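DUF3828 domain-containing protein (Bacteroides thetaiotaomicron, PDB 3KZT) is of unknown function but is probably a lipoprotein of this gut bacterium, with three helices and a four-stranded antiparallel sheet. Local coordinates at residues Tyr35-Ala40 against Asp54-Lys59; Glu67-Leu72 against Ala78-Arg83. All coordinates share one frame; numbering follows the deposited sequence. Where two conformers were deposited one is given.

How the contacts relate
From the N terminus, helix 13-41 runs into a short turn and helix 47-60 comes back along its end; contact 1 (35-40 with 54-59) closes this first loop. Helix 63-75 follows, and contact 2 (67-72 with 78-83) closes a shorter loop in which the chain leaving that helix folds back on it, ahead of strand 96-101. The two loops lie in series, neither nested nor crossed, with centres about 13 Å apart. They nevertheless meet: Tyr38 OH reaches Asp79 OD2, probably as a hydrogen bond, and Tyr35 OH reaches Ile81 O in the same way, while Lys57 packs on Val69. Together the contacts join the three helices and loop 78-83.

Contact 1 of 2, residues Tyr35-Ala40 against Asp54-Lys59; sequences YEAYAA and DSIKQK
Two consecutive antiparallel helices pack here as a buried helical hairpin, the C-terminal part of helix 13-41 against helix 47-60. The axes of the two segments come within 9.5 Å at 161°, an ordinary packing distance, bridged here largely by the side chain of Ile56. Ile56 makes the larger share of the contact from helix 47-60, Lys57 the rest. The CD1 methyl of Ile56 approaches the backbone of the first helix, 3.2 Å from Ala37 O, and also touches Ala37 CB; a residue as small as alanine lets the methyl come this close. The other branch, CG2, lies 4.1 Å from Tyr38 CB.

With CG anti to the backbone N (chi1 -169°), the Tyr38 ring reaches across the methylene chain of Lys57 at a slant, and Tyr38 CE1 meets Lys57 CD at 3.7 Å. Tyrosine and lysine suit the place because each offers carbon to the interface and carries its polar group beyond it. Phe34 and Phe42 also meet the ring. Glu36 and Ala37 pack on Met43 of the second subunit. Asp54 OD1 lies at long salt-bridge distance from Lys57 NZ. Tyr38 OH, bonded to Asp79 OD2, accepts from a water at 3.0 Å, which accepts from Lys57 NZ at 2.9 Å.

Contact 2 of 2, residues Glu67-Leu72 against Ala78-Arg83; sequences EKVDRL and ADPIIR. With SO4 (sulfate ion), chain F.
No hydrogen bond joins these segments: the ring of Pro80 carries most of the contact, packing against Val69 and Leu72, three residues apart on helix 63-75. Pro80 CG meets Val69 CG1 at 3.6 Å, and Pro80 CB lies 3.8 Å from Leu72 CB, with Leu72 CD1 close by. The valine methyl is placed by its torsion: CG1 stands anti to the backbone N (chi1 172°) and projects toward the ring. Proline suits the spot as a compact apolar block with no backbone N-H to satisfy, and valine and leucine offer it a carbon surface.

The segment 78-83 belongs to the loop that turns back on helix 63-75 before strand 96-101, and an Asx turn shapes it. Asp79 OD1 closes the turn by accepting from Ile81 N at 3.1 Å, with the donor lying 37° out of the carboxylate plane, and OD2 ties it to helix 13-41. Ile81 packs on Phe34, Tyr38 and Lys57, joining the loop to helices 13-41 and 47-60.

Farther along, the extended Arg83 chain carries its guanidinium to a sulfate ion, probably from the crystallisation liquor, which sits at the edge of the group near its plane. Arg83 NH1 donates to sulfate O2 at 2.9 Å, and Arg83 NH2 donates to sulfate O1 at 2.8 Å and, weakly, to O2. Arg83 NH2 also bonds to Thr140 OG1.

Contact 1 of 2, residues Tyr35-Ala40 against Asp54-Lys59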
loop_
_atom_site.group_PDB
_atom_site.type_symbol
_atom_site.label_atom_id
_atom_site.label_comp_id
_atom_site.label_asym_id
_atom_site.label_seq_id
_atom_site.Cartn_x
_atom_site.Cartn_y
_atom_site.Cartn_z
ATOM N N TYR A 35 -3.573 -1.147 7.671
ATOM C CA TYR A 35 -2.227 -1.746 7.498
ATOM C C TYR A 35 -1.528 -1.372 6.195
ATOM O O TYR A 35 -0.320 -1.147 6.198
ATOM C CB TYR A 35 -2.239 -3.281 7.719
ATOM C CG TYR A 35 -2.094 -3.637 9.173
ATOM C CD1 TYR A 35 -3.202 -3.676 10.022
ATOM C CD2 TYR A 35 -0.839 -3.900 9.717
ATOM C CE1 TYR A 35 -3.069 -3.977 11.375
ATOM C CE2 TYR A 35 -0.688 -4.204 11.059
ATOM C CZ TYR A 35 -1.805 -4.246 11.892
ATOM O OH TYR A 35 -1.674 -4.548 13.222
ATOM N N GLU A 36 -2.280 -1.288 5.097
ATOM C CA GLU A 36 -1.705 -0.838 3.809
ATOM C C GLU A 36 -1.295 0.644 3.845
ATOM O O GLU A 36 -0.208 0.993 3.367
ATOM C CB GLU A 36 -2.646 -1.135 2.647
ATOM C CG GLU A 36 -2.674 -2.622 2.317
ATOM C CD GLU A 36 -3.826 -3.041 1.435
ATOM O OE1 GLU A 36 -4.467 -2.176 0.772
ATOM O OE2 GLU A 36 -4.094 -4.264 1.400
ATOM N N ALA A 37 -2.156 1.492 4.430
ATOM C CA ALA A 37 -1.866 2.937 4.602
ATOM C C ALA A 37 -0.685 3.162 5.551
ATOM O O ALA A 37 0.223 3.926 5.240
ATOM C CB ALA A 37 -3.098 3.664 5.128
ATOM N N TYR A 38 -0.721 2.481 6.699
ATOM C CA TYR A 38 0.345 2.557 7.713
ATOM C C TYR A 38 1.701 2.067 7.170
ATOM O O TYR A 38 2.717 2.725 7.367
ATOM C CB TYR A 38 -0.050 1.765 8.967
ATOM C CG TYR A 38 0.849 1.994 10.151
ATOM C CD1 TYR A 38 0.892 3.244 10.773
ATOM C CD2 TYR A 38 1.633 0.956 10.685
ATOM C CE1 TYR A 38 1.714 3.476 11.874
ATOM C CE2 TYR A 38 2.459 1.178 11.788
ATOM C CZ TYR A 38 2.488 2.441 12.380
ATOM O OH TYR A 38 3.283 2.678 13.459
ATOM N N ALA A 39 1.687 0.932 6.467
ATOM C CA ALA A 39 2.920 0.361 5.825
ATOM C C ALA A 39 3.598 1.305 4.852
ATOM O O ALA A 39 4.818 1.344 4.797
ATOM C CB ALA A 39 2.605 -0.890 5.121
ATOM N N ALA A 40 2.800 2.049 4.074
ATOM C CA ALA A 40 3.330 3.047 3.132
ATOM C C ALA A 40 4.103 4.192 3.822
ATOM O O ALA A 40 5.022 4.743 3.230
ATOM C CB ALA A 40 2.201 3.616 2.252
ATOM N N ASP A 54 1.582 8.609 12.483
ATOM C CA ASP A 54 0.740 9.108 13.585
ATOM C C ASP A 54 -0.626 9.565 13.080
ATOM O O ASP A 54 -1.606 9.250 13.711
ATOM C CB ASP A 54 1.439 10.226 14.374
ATOM C CG ASP A 54 2.684 9.736 15.126
ATOM O OD1 ASP A 54 2.769 8.528 15.481
ATOM O OD2 ASP A 54 3.586 10.578 15.363
ATOM N N SER A 55 -0.679 10.273 11.929
ATOM C CA SER A 55 -1.984 10.680 11.289
ATOM C C SER A 55 -2.897 9.483 11.024
ATOM O O SER A 55 -4.089 9.532 11.321
ATOM C CB SER A 55 -1.761 11.399 9.949
ATOM O OG SER A 55 -0.984 12.565 10.091
ATOM N N ILE A 56 -2.315 8.416 10.480
ATOM C CA ILE A 56 -3.039 7.172 10.192
ATOM C C ILE A 56 -3.524 6.496 11.491
ATOM O O ILE A 56 -4.670 6.035 11.553
ATOM C CB ILE A 56 -2.170 6.202 9.345
ATOM C CG1 ILE A 56 -1.964 6.774 7.933
ATOM C CG2 ILE A 56 -2.826 4.836 9.226
ATOM C CD1 ILE A 56 -0.784 6.181 7.227
ATOM N N LYS A 57 -2.664 6.466 12.519
ATOM C CA LYS A 57 -3.051 5.940 13.854
ATOM C C LYS A 57 -4.169 6.776 14.494
ATOM O O LYS A 57 -5.076 6.220 15.110
ATOM C CB LYS A 57 -1.834 5.845 14.802
ATOM C CG LYS A 57 -0.848 4.755 14.413
ATOM C CD LYS A 57 0.554 4.970 15.012
ATOM C CE LYS A 57 0.615 4.705 16.502
ATOM N NZ LYS A 57 1.988 5.000 17.069
ATOM N N GLN A 58 -4.111 8.098 14.326
ATOM C CA GLN A 58 -5.197 9.003 14.810
ATOM C C GLN A 58 -6.548 8.710 14.084
ATOM O O GLN A 58 -7.615 8.783 14.715
ATOM C CB GLN A 58 -4.801 10.488 14.632
ATOM C CG GLN A 58 -3.519 10.946 15.440
ATOM C CD GLN A 58 -3.776 11.483 16.831
ATOM O OE1 GLN A 58 -4.851 11.283 17.425
ATOM N NE2 GLN A 58 -2.765 12.163 17.380
ATOM N N LYS A 59 -6.472 8.347 12.787
ATOM C CA LYS A 59 -7.666 8.042 11.981
ATOM C C LYS A 59 -8.275 6.680 12.321
ATOM O O LYS A 59 -9.483 6.589 12.612
ATOM C CB LYS A 59 -7.331 8.096 10.471
ATOM C CG LYS A 59 -8.529 7.780 9.538
ATOM C CD LYS A 59 -8.286 8.232 8.107
ATOM C CE LYS A 59 -9.490 7.907 7.222
ATOM N NZ LYS A 59 -10.736 8.561 7.713
HETATM O O HOH W 1 3.193 2.390 16.479
#

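Contact 2 of 2, residues Glu67-Leu72 against Ala78-Arg83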
loop_
_atom_site.group_PDB
_atom_site.type_symbol
_atom_site.label_atom_id
_atom_site.label_comp_id
_atom_site.label_asym_id
_atom_site.label_seq_id
_atom_site.Cartn_x
_atom_site.Cartn_y
_atom_site.Cartn_z
ATOM N N GLU A 67 -2.590 5.285 23.183
ATOM C CA GLU A 67 -1.881 5.337 24.481
ATOM C C GLU A 67 -1.251 3.985 24.852
ATOM O O GLU A 67 -0.133 3.950 25.350
ATOM C CB GLU A 67 -2.818 5.800 25.605
ATOM C CG GLU A 67 -3.159 7.300 25.550
ATOM C CD GLU A 67 -4.074 7.768 26.703
ATOM O OE1 GLU A 67 -4.877 6.956 27.227
ATOM O OE2 GLU A 67 -3.989 8.964 27.074
ATOM N N LYS A 68 -1.982 2.886 24.625
ATOM C CA LYS A 68 -1.440 1.514 24.821
ATOM C C LYS A 68 -0.250 1.212 23.860
ATOM O O LYS A 68 0.679 0.491 24.242
ATOM C CB LYS A 68 -2.561 0.442 24.685
ATOM C CG LYS A 68 -2.064 -1.027 24.657
ATOM C CD LYS A 68 -3.179 -2.043 24.813
ATOM C CE LYS A 68 -2.591 -3.468 24.732
ATOM N NZ LYS A 68 -3.595 -4.567 24.841
ATOM N N VAL A 69 -0.303 1.745 22.630
ATOM C CA VAL A 69 0.801 1.599 21.662
ATOM C C VAL A 69 2.059 2.343 22.150
ATOM O O VAL A 69 3.164 1.834 21.985
ATOM C CB VAL A 69 0.379 2.038 20.216
ATOM C CG1 VAL A 69 1.585 2.071 19.262
ATOM C CG2 VAL A 69 -0.681 1.091 19.678
ATOM N N ASP A 70 1.880 3.521 22.768
ATOM C CA ASP A 70 3.000 4.261 23.388
ATOM C C ASP A 70 3.641 3.478 24.534
ATOM O O ASP A 70 4.877 3.465 24.637
ATOM C CB ASP A 70 2.558 5.648 23.895
ATOM C CG ASP A 70 2.215 6.617 22.771
ATOM O OD1 ASP A 70 2.401 6.281 21.582
ATOM O OD2 ASP A 70 1.752 7.731 23.090
ATOM N N ARG A 71 2.812 2.846 25.390
ATOM C CA ARG A 71 3.307 1.971 26.489
ATOM C C ARG A 71 4.129 0.812 25.935
ATOM O O ARG A 71 5.211 0.503 26.447
ATOM C CB ARG A 71 2.152 1.373 27.330
ATOM C CG ARG A 71 1.519 2.301 28.326
ATOM C CD ARG A 71 0.700 1.504 29.355
ATOM N NE ARG A 71 -0.166 0.495 28.732
ATOM C CZ ARG A 71 0.130 -0.803 28.663
ATOM N NH1 ARG A 71 1.261 -1.257 29.176
ATOM N NH2 ARG A 71 -0.707 -1.645 28.084
ATOM N N LEU A 72 3.599 0.160 24.892
ATOM C CA LEU A 72 4.296 -0.971 24.239
ATOM C C LEU A 72 5.577 -0.527 23.484
ATOM O O LEU A 72 6.559 -1.272 23.472
ATOM C CB LEU A 72 3.344 -1.744 23.318
ATOM C CG LEU A 72 2.212 -2.502 24.035
ATOM C CD1 LEU A 72 1.147 -2.923 23.049
ATOM C CD2 LEU A 72 2.731 -3.704 24.795
ATOM N N ALA A 78 10.183 -1.945 19.593
ATOM C CA ALA A 78 9.603 -2.320 18.321
ATOM C C ALA A 78 8.225 -1.702 18.206
ATOM O O ALA A 78 7.623 -1.310 19.208
ATOM C CB ALA A 78 9.524 -3.830 18.214
ATOM N N ASP A 79 7.747 -1.592 16.974
ATOM C CA ASP A 79 6.431 -1.056 16.704
ATOM C C ASP A 79 5.431 -2.207 17.009
ATOM O O ASP A 79 5.455 -3.223 16.320
ATOM C CB ASP A 79 6.343 -0.607 15.238
ATOM C CG ASP A 79 5.084 0.178 14.928
ATOM O OD1 ASP A 79 4.062 0.016 15.616
ATOM O OD2 ASP A 79 5.125 0.961 13.971
ATOM N N PRO A 80 4.567 -2.050 18.051
ATOM C CA PRO A 80 3.595 -3.126 18.348
ATOM C C PRO A 80 2.513 -3.406 17.238
ATOM O O PRO A 80 1.946 -4.516 17.212
ATOM C CB PRO A 80 2.923 -2.627 19.639
ATOM C CG PRO A 80 3.044 -1.175 19.565
ATOM C CD PRO A 80 4.384 -0.916 18.980
ATOM N N ILE A 81 2.255 -2.413 16.356
ATOM C CA ILE A 81 1.287 -2.567 15.259
ATOM C C ILE A 81 1.775 -3.635 14.260
ATOM O O ILE A 81 1.001 -4.491 13.851
ATOM C CB ILE A 81 1.026 -1.216 14.514
ATOM C CG1 ILE A 81 0.354 -0.186 15.450
ATOM C CG2 ILE A 81 0.110 -1.440 13.282
ATOM C CD1 ILE A 81 0.283 1.210 14.866
ATOM N N ILE A 82 3.071 -3.572 13.901
ATOM C CA ILE A 82 3.728 -4.555 12.969
ATOM C C ILE A 82 4.621 -5.626 13.665
ATOM O O ILE A 82 5.086 -6.569 12.993
ATOM C CB ILE A 82 4.564 -3.836 11.824
ATOM C CG1 ILE A 82 5.664 -2.910 12.381
ATOM C CG2 ILE A 82 3.639 -3.029 10.922
ATOM C CD1 ILE A 82 6.642 -2.403 11.346
ATOM N N ARG A 83 4.840 -5.490 14.990
ATOM C CA ARG A 83 5.764 -6.362 15.765
ATOM C C ARG A 83 7.140 -6.423 15.093
ATOM O O ARG A 83 7.685 -7.506 14.826
ATOM C CB ARG A 83 5.161 -7.755 15.990
ATOM C CG ARG A 83 3.946 -7.727 16.847
ATOM C CD ARG A 83 3.418 -9.102 17.084
ATOM N NE ARG A 83 2.295 -9.082 18.025
ATOM C CZ ARG A 83 1.683 -10.164 18.532
ATOM N NH1 ARG A 83 2.063 -11.415 18.197
ATOM N NH2 ARG A 83 0.666 -10.000 19.392
HETATM S S SO4 F . -0.510 -12.835 20.765
HETATM O O1 SO4 F . -0.984 -11.504 21.148
HETATM O O2 SO4 F . -0.135 -12.856 19.356
HETATM O O3 SO4 F . -1.576 -13.811 20.990
HETATM O O4 SO4 F . 0.655 -13.187 21.579
#